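Local coordinates for protein adenylate cyclase (Hippeastrum hybrid cultivar, PDB 6YP4) that acts mainly as a triphosphatase of the magnesium-binding CYTH family, although it was named as a putative adenylate cyclase, at residues L150-T153 with G158-Y161; F196-F199 with K203-P206. One frame throughout, in Å; residues are numbered along the deposited sequence.

Interaction 1 (L150-T153 with G158-Y161)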
ATOM      1  N   LEU A 150      11.541   0.757  -4.977  1.00 26.28           N
ATOM      2  CA  LEU A 150      12.696   0.887  -5.857  1.00 25.37           C
ATOM      3  C   LEU A 150      12.174   1.188  -7.256  1.00 26.51           C
ATOM      4  O   LEU A 150      11.458   0.368  -7.845  1.00 27.98           O
ATOM      5  CB  LEU A 150      13.517  -0.402  -5.831  1.00 29.23           C
ATOM      6  CG  LEU A 150      14.825  -0.474  -6.614  1.00 36.34           C
ATOM      7  CD1 LEU A 150      15.873   0.452  -5.991  1.00 36.85           C
ATOM      8  CD2 LEU A 150      15.346  -1.904  -6.679  1.00 30.02           C
ATOM      9  N   ASP A 151      12.518   2.358  -7.785  1.00 25.57           N
ATOM     10  CA  ASP A 151      11.906   2.876  -8.997  1.00 27.64           C
ATOM     11  C   ASP A 151      12.900   2.879 -10.153  1.00 31.79           C
ATOM     12  O   ASP A 151      14.083   3.171  -9.972  1.00 32.51           O
ATOM     13  CB  ASP A 151      11.386   4.305  -8.785  1.00 29.66           C
ATOM     14  CG  ASP A 151      10.118   4.363  -7.945  1.00 34.01           C
ATOM     15  OD1 ASP A 151       9.290   3.401  -7.976  1.00 29.24           O
ATOM     16  OD2 ASP A 151       9.932   5.410  -7.284  1.00 27.40           O
ATOM     17  N   GLU A 152      12.403   2.566 -11.338  1.00 29.95           N
ATOM     18  CA  GLU A 152      13.142   2.721 -12.581  1.00 28.14           C
ATOM     19  C   GLU A 152      12.295   3.638 -13.449  1.00 27.23           C
ATOM     20  O   GLU A 152      11.256   3.220 -13.972  1.00 20.47           O
ATOM     21  CB  GLU A 152      13.403   1.371 -13.249  1.00 33.93           C
ATOM     22  CG  GLU A 152      14.179   1.453 -14.564  1.00 42.44           C
ATOM     23  CD  GLU A 152      14.490   0.086 -15.145  1.00 55.05           C
ATOM     24  OE1 GLU A 152      14.209  -0.929 -14.470  1.00 55.37           O
ATOM     25  OE2 GLU A 152      15.012   0.030 -16.279  1.00 65.74           O
ATOM     26  N   THR A 153      12.751   4.886 -13.611  1.00 25.90           N
ATOM     27  CA  THR A 153      11.933   5.970 -14.138  1.00 26.48           C
ATOM     28  C   THR A 153      12.436   6.335 -15.527  1.00 30.22           C
ATOM     29  O   THR A 153      13.562   6.825 -15.678  1.00 28.08           O
ATOM     30  CB  THR A 153      11.974   7.179 -13.211  1.00 29.41           C
ATOM     31  OG1 THR A 153      11.573   6.777 -11.893  1.00 26.52           O
ATOM     32  CG2 THR A 153      11.040   8.245 -13.718  1.00 23.17           C
ATOM     33  N   GLY A 158      15.904  10.302 -20.546  1.00 30.81           N
ATOM     34  CA  GLY A 158      16.875   9.518 -19.810  1.00 31.10           C
ATOM     35  C   GLY A 158      16.162   8.701 -18.753  1.00 37.32           C
ATOM     36  O   GLY A 158      14.954   8.832 -18.553  1.00 35.29           O
ATOM     37  N   THR A 159      16.942   7.865 -18.070  1.00 29.95           N
ATOM     38  CA  THR A 159      16.452   6.962 -17.030  1.00 28.92           C
ATOM     39  C   THR A 159      17.105   7.316 -15.702  1.00 35.91           C
ATOM     40  O   THR A 159      18.297   7.655 -15.655  1.00 42.11           O
ATOM     41  CB  THR A 159      16.768   5.505 -17.384  1.00 40.29           C
ATOM     42  OG1 THR A 159      16.314   5.240 -18.710  1.00 41.00           O
ATOM     43  CG2 THR A 159      16.083   4.544 -16.423  1.00 45.55           C
ATOM     44  N   SER A 160      16.320   7.280 -14.624  1.00 29.35           N
ATOM     45  CA  SER A 160      16.860   7.452 -13.284  1.00 30.21           C
ATOM     46  C   SER A 160      16.369   6.313 -12.400  1.00 29.12           C
ATOM     47  O   SER A 160      15.372   5.656 -12.707  1.00 29.51           O
ATOM     48  CB  SER A 160      16.459   8.801 -12.677  1.00 38.85           C
ATOM     49  OG  SER A 160      15.107   8.804 -12.267  1.00 45.80           O
ATOM     50  N   TYR A 161      17.091   6.079 -11.306  1.00 29.84           N
ATOM     51  CA  TYR A 161      16.776   5.011 -10.361  1.00 30.74           C
ATOM     52  C   TYR A 161      16.746   5.604  -8.959  1.00 32.80           C
ATOM     53  O   TYR A 161      17.645   6.373  -8.592  1.00 33.16           O
ATOM     54  CB  TYR A 161      17.811   3.879 -10.435  1.00 33.84           C
ATOM     55  CG  TYR A 161      18.089   3.361 -11.832  1.00 41.13           C
ATOM     56  CD1 TYR A 161      17.424   2.238 -12.322  1.00 42.32           C
ATOM     57  CD2 TYR A 161      19.035   3.978 -12.655  1.00 43.72           C
ATOM     58  CE1 TYR A 161      17.676   1.758 -13.589  1.00 40.20           C
ATOM     59  CE2 TYR A 161      19.287   3.507 -13.924  1.00 41.82           C
ATOM     60  CZ  TYR A 161      18.608   2.393 -14.383  1.00 41.13           C
ATOM     61  OH  TYR A 161      18.856   1.920 -15.653  1.00 57.07           O
TER
HETATM   62  O   HOH W   1      17.711  -1.163 -15.563  1.00 50.38           O
HETATM   63  O   HOH W   2      13.702   7.164 -10.270  1.00 32.79           O

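Interaction 2 (F196-F199 with K203-P206)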
ATOM      1  N   PHE A 196       8.541  14.786 -10.610  1.00 31.12           N
ATOM      2  CA  PHE A 196       7.792  15.817 -11.325  1.00 34.17           C
ATOM      3  C   PHE A 196       8.715  16.946 -11.744  1.00 32.91           C
ATOM      4  O   PHE A 196       8.698  17.383 -12.899  1.00 33.79           O
ATOM      5  CB  PHE A 196       6.648  16.350 -10.457  1.00 34.99           C
ATOM      6  CG  PHE A 196       5.807  17.411 -11.126  1.00 34.94           C
ATOM      7  CD1 PHE A 196       5.084  17.128 -12.273  1.00 33.89           C
ATOM      8  CD2 PHE A 196       5.732  18.693 -10.592  1.00 39.69           C
ATOM      9  CE1 PHE A 196       4.295  18.108 -12.880  1.00 36.29           C
ATOM     10  CE2 PHE A 196       4.940  19.675 -11.193  1.00 41.73           C
ATOM     11  CZ  PHE A 196       4.225  19.380 -12.340  1.00 39.82           C
ATOM     12  N   ALA A 197       9.539  17.420 -10.813  1.00 30.53           N
ATOM     13  CA  ALA A 197      10.491  18.484 -11.115  1.00 33.21           C
ATOM     14  C   ALA A 197      11.432  18.085 -12.242  1.00 34.85           C
ATOM     15  O   ALA A 197      11.724  18.894 -13.133  1.00 39.54           O
ATOM     16  CB  ALA A 197      11.286  18.841  -9.855  1.00 35.11           C
ATOM     17  N   VAL A 198      11.936  16.849 -12.206  1.00 37.41           N
ATOM     18  CA  VAL A 198      12.842  16.372 -13.249  1.00 36.53           C
ATOM     19  C   VAL A 198      12.121  16.316 -14.594  1.00 43.71           C
ATOM     20  O   VAL A 198      12.670  16.719 -15.632  1.00 39.67           O
ATOM     21  CB  VAL A 198      13.432  15.003 -12.858  1.00 33.26           C
ATOM     22  CG1 VAL A 198      14.126  14.372 -14.043  1.00 34.09           C
ATOM     23  CG2 VAL A 198      14.404  15.142 -11.679  1.00 34.67           C
ATOM     24  N   PHE A 199      10.885  15.807 -14.593  1.00 40.58           N
ATOM     25  CA  PHE A 199      10.080  15.799 -15.810  1.00 35.09           C
ATOM     26  C   PHE A 199       9.986  17.193 -16.412  1.00 36.08           C
ATOM     27  O   PHE A 199      10.366  17.407 -17.570  1.00 49.02           O
ATOM     28  CB  PHE A 199       8.685  15.251 -15.504  1.00 31.25           C
ATOM     29  CG  PHE A 199       7.697  15.444 -16.621  1.00 40.13           C
ATOM     30  CD1 PHE A 199       6.544  16.199 -16.415  1.00 40.96           C
ATOM     31  CD2 PHE A 199       7.913  14.865 -17.866  1.00 48.31           C
ATOM     32  CE1 PHE A 199       5.619  16.379 -17.427  1.00 40.26           C
ATOM     33  CE2 PHE A 199       6.986  15.038 -18.899  1.00 46.14           C
ATOM     34  CZ  PHE A 199       5.840  15.800 -18.676  1.00 43.34           C
ATOM     35  N   LYS A 203      15.569  17.429 -18.299  1.00 43.20           N
ATOM     36  CA  LYS A 203      16.878  16.790 -18.320  1.00 47.07           C
ATOM     37  C   LYS A 203      17.160  16.220 -16.939  1.00 47.50           C
ATOM     38  O   LYS A 203      16.526  16.596 -15.945  1.00 45.91           O
ATOM     39  CB  LYS A 203      17.989  17.768 -18.744  1.00 49.82           C
ATOM     40  CG  LYS A 203      18.175  18.916 -17.784  1.00 56.86           C
ATOM     41  CD  LYS A 203      19.465  19.665 -18.058  1.00 71.65           C
ATOM     42  CE  LYS A 203      19.858  20.515 -16.862  1.00 83.47           C
ATOM     43  NZ  LYS A 203      20.798  19.793 -15.952  1.00 87.23           N
ATOM     44  N   LEU A 204      18.128  15.308 -16.893  1.00 51.19           N
ATOM     45  CA  LEU A 204      18.474  14.627 -15.654  1.00 60.90           C
ATOM     46  C   LEU A 204      19.383  15.499 -14.804  1.00 71.32           C
ATOM     47  O   LEU A 204      20.384  16.033 -15.293  1.00 67.33           O
ATOM     48  CB  LEU A 204      19.172  13.301 -15.946  1.00 54.92           C
ATOM     49  CG  LEU A 204      18.350  12.162 -16.536  1.00 48.75           C
ATOM     50  CD1 LEU A 204      19.266  11.051 -16.994  1.00 50.38           C
ATOM     51  CD2 LEU A 204      17.353  11.635 -15.515  1.00 48.86           C
ATOM     52  N   LEU A 205      19.032  15.628 -13.523  1.00 79.84           N
ATOM     53  CA  LEU A 205      19.877  16.295 -12.538  1.00 83.58           C
ATOM     54  C   LEU A 205      21.312  15.778 -12.656  1.00 80.10           C
ATOM     55  O   LEU A 205      21.526  14.598 -12.968  1.00 57.14           O
ATOM     56  CB  LEU A 205      19.319  16.079 -11.127  1.00 81.18           C
ATOM     57  N   PRO A 206      22.324  16.607 -12.407  1.00 97.31           N
ATOM     58  CA  PRO A 206      23.666  16.295 -12.912  1.00109.95           C
ATOM     59  C   PRO A 206      24.312  15.076 -12.279  1.00114.90           C
ATOM     60  O   PRO A 206      25.437  14.742 -12.663  1.00123.39           O
ATOM     61  CB  PRO A 206      24.449  17.575 -12.592  1.00113.68           C
ATOM     62  CG  PRO A 206      23.871  18.003 -11.307  1.00111.42           C
ATOM     63  CD  PRO A 206      22.377  17.700 -11.421  1.00102.65           C
TER

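Interaction 1 (L150-T153 with G158-Y161)
Glu-152 and Tyr-161 stand side by side on one face of two antiparallel strands, their side chains pointing the same way. Glu-152 runs fully extended, with CG anti to the backbone N (chi1 -180°), which lays its methylene chain along the phenol: CG is 3.6 Å from CE1 of Tyr-161. Carboxylate and ring planes are 38° apart, and a water sits between the two polar ends, 3.3 Å from Tyr-161 OH and weakly bonded to Glu-152 OE2. On the same face His-15 of helix 12-22 meets the tyrosine ring.

The next pair, Thr-153 and Ser-160, faces the other way. Its backbone carries two hydrogen bonds, Thr-153 N to Ser-160 O at 2.9 Å and almost straight (171°), and Ser-160 N to Thr-153 O at 3.0 Å. The side chains meet less directly, with Thr-153 CB 3.7 Å from Ser-160 OG, and a second water joins the hydroxyls, donating to Thr-153 OG1 at 2.7 Å. That threonine oxygen also bonds Asn-135 on the neighbouring strand. Beside it, Asp-151 turns its carboxylate away from segment 158-161 to salt bridges with Arg-137 and Lys-195, both residues of the nucleotide pocket. Such alternation belongs to an antiparallel pair, and the short link between strands 147-155 and 158-166 makes it a beta hairpin, in the wall of the CYTH triphosphate tunnel.

Interaction 2 (F196-F199 with K203-P206)
Val-198 reaches from helix 195-201 to the backbone of the chain that follows the helix, touching Lys-203 and, more loosely, Leu-204. Its CB leaves the helix flank and lies 4.7 Å from Lys-203 O, so the actual touching is left to the methyls. The branch CG1 is anti to the backbone N (chi1 168°), and this swings it out to the loop: it lies 3.8 Å from the carbonyl oxygen of Lys-203, a van der Waals contact of a methyl with a polar atom. The angle from Lys-203 C through Lys-203 O to Val-198 CG1 is 123°, and the methyl lies well above the carbonyl plane. The same methyl lies 4.5 Å from CD2 of Leu-204, a loose apolar contact. Leu-204 CB points away from the helix, but the leucine chain turns back, bringing CD2 nearer to the valine than its own root is.

The helix is the last of this CYTH fold, in which a curled antiparallel sheet forms the triphosphate tunnel; its first residue, Lys-195, belongs to the nucleotide pocket, and the segment 203-206 leads from its far end along the outside of the protein. The turn between them is tied by Ser-201, whose OG is hydrogen-bonded to Val-198 O and to Lys-203 N.

The other branch of Val-198, CG2, lies beside the backbone N and makes no contact with segment 203-206. The valine also packs on Tyr-155 of strand 147-155. Lys-203 CB points away from the helix, and it is the main-chain oxygen that meets the valine, while Leu-205 O is hydrogen-bonded to Arg-8 NH1, which ties the tail to strand 2-9.

How the interactions relate
Leu-204 connects the two contacts, whose centres are 11 Å apart. Its CD1 packs 3.8 Å from Thr-159 O, while CD2, the methyl nearest Val-198 in interaction 2, also lies 4.1 Å from Ser-160 CB. The tail after helix 195-201 thus rests against the second strand of the hairpin of interaction 1, and the start of that helix and strand 147-155 both contribute to the surroundings of the nucleotide. The two differ in closeness to the bound GTP analogue: the side chain of Asp-151 comes within about 4 Å of it, that of Val-198 about 10 Å, so interaction 2 is peripheral to the tunnel.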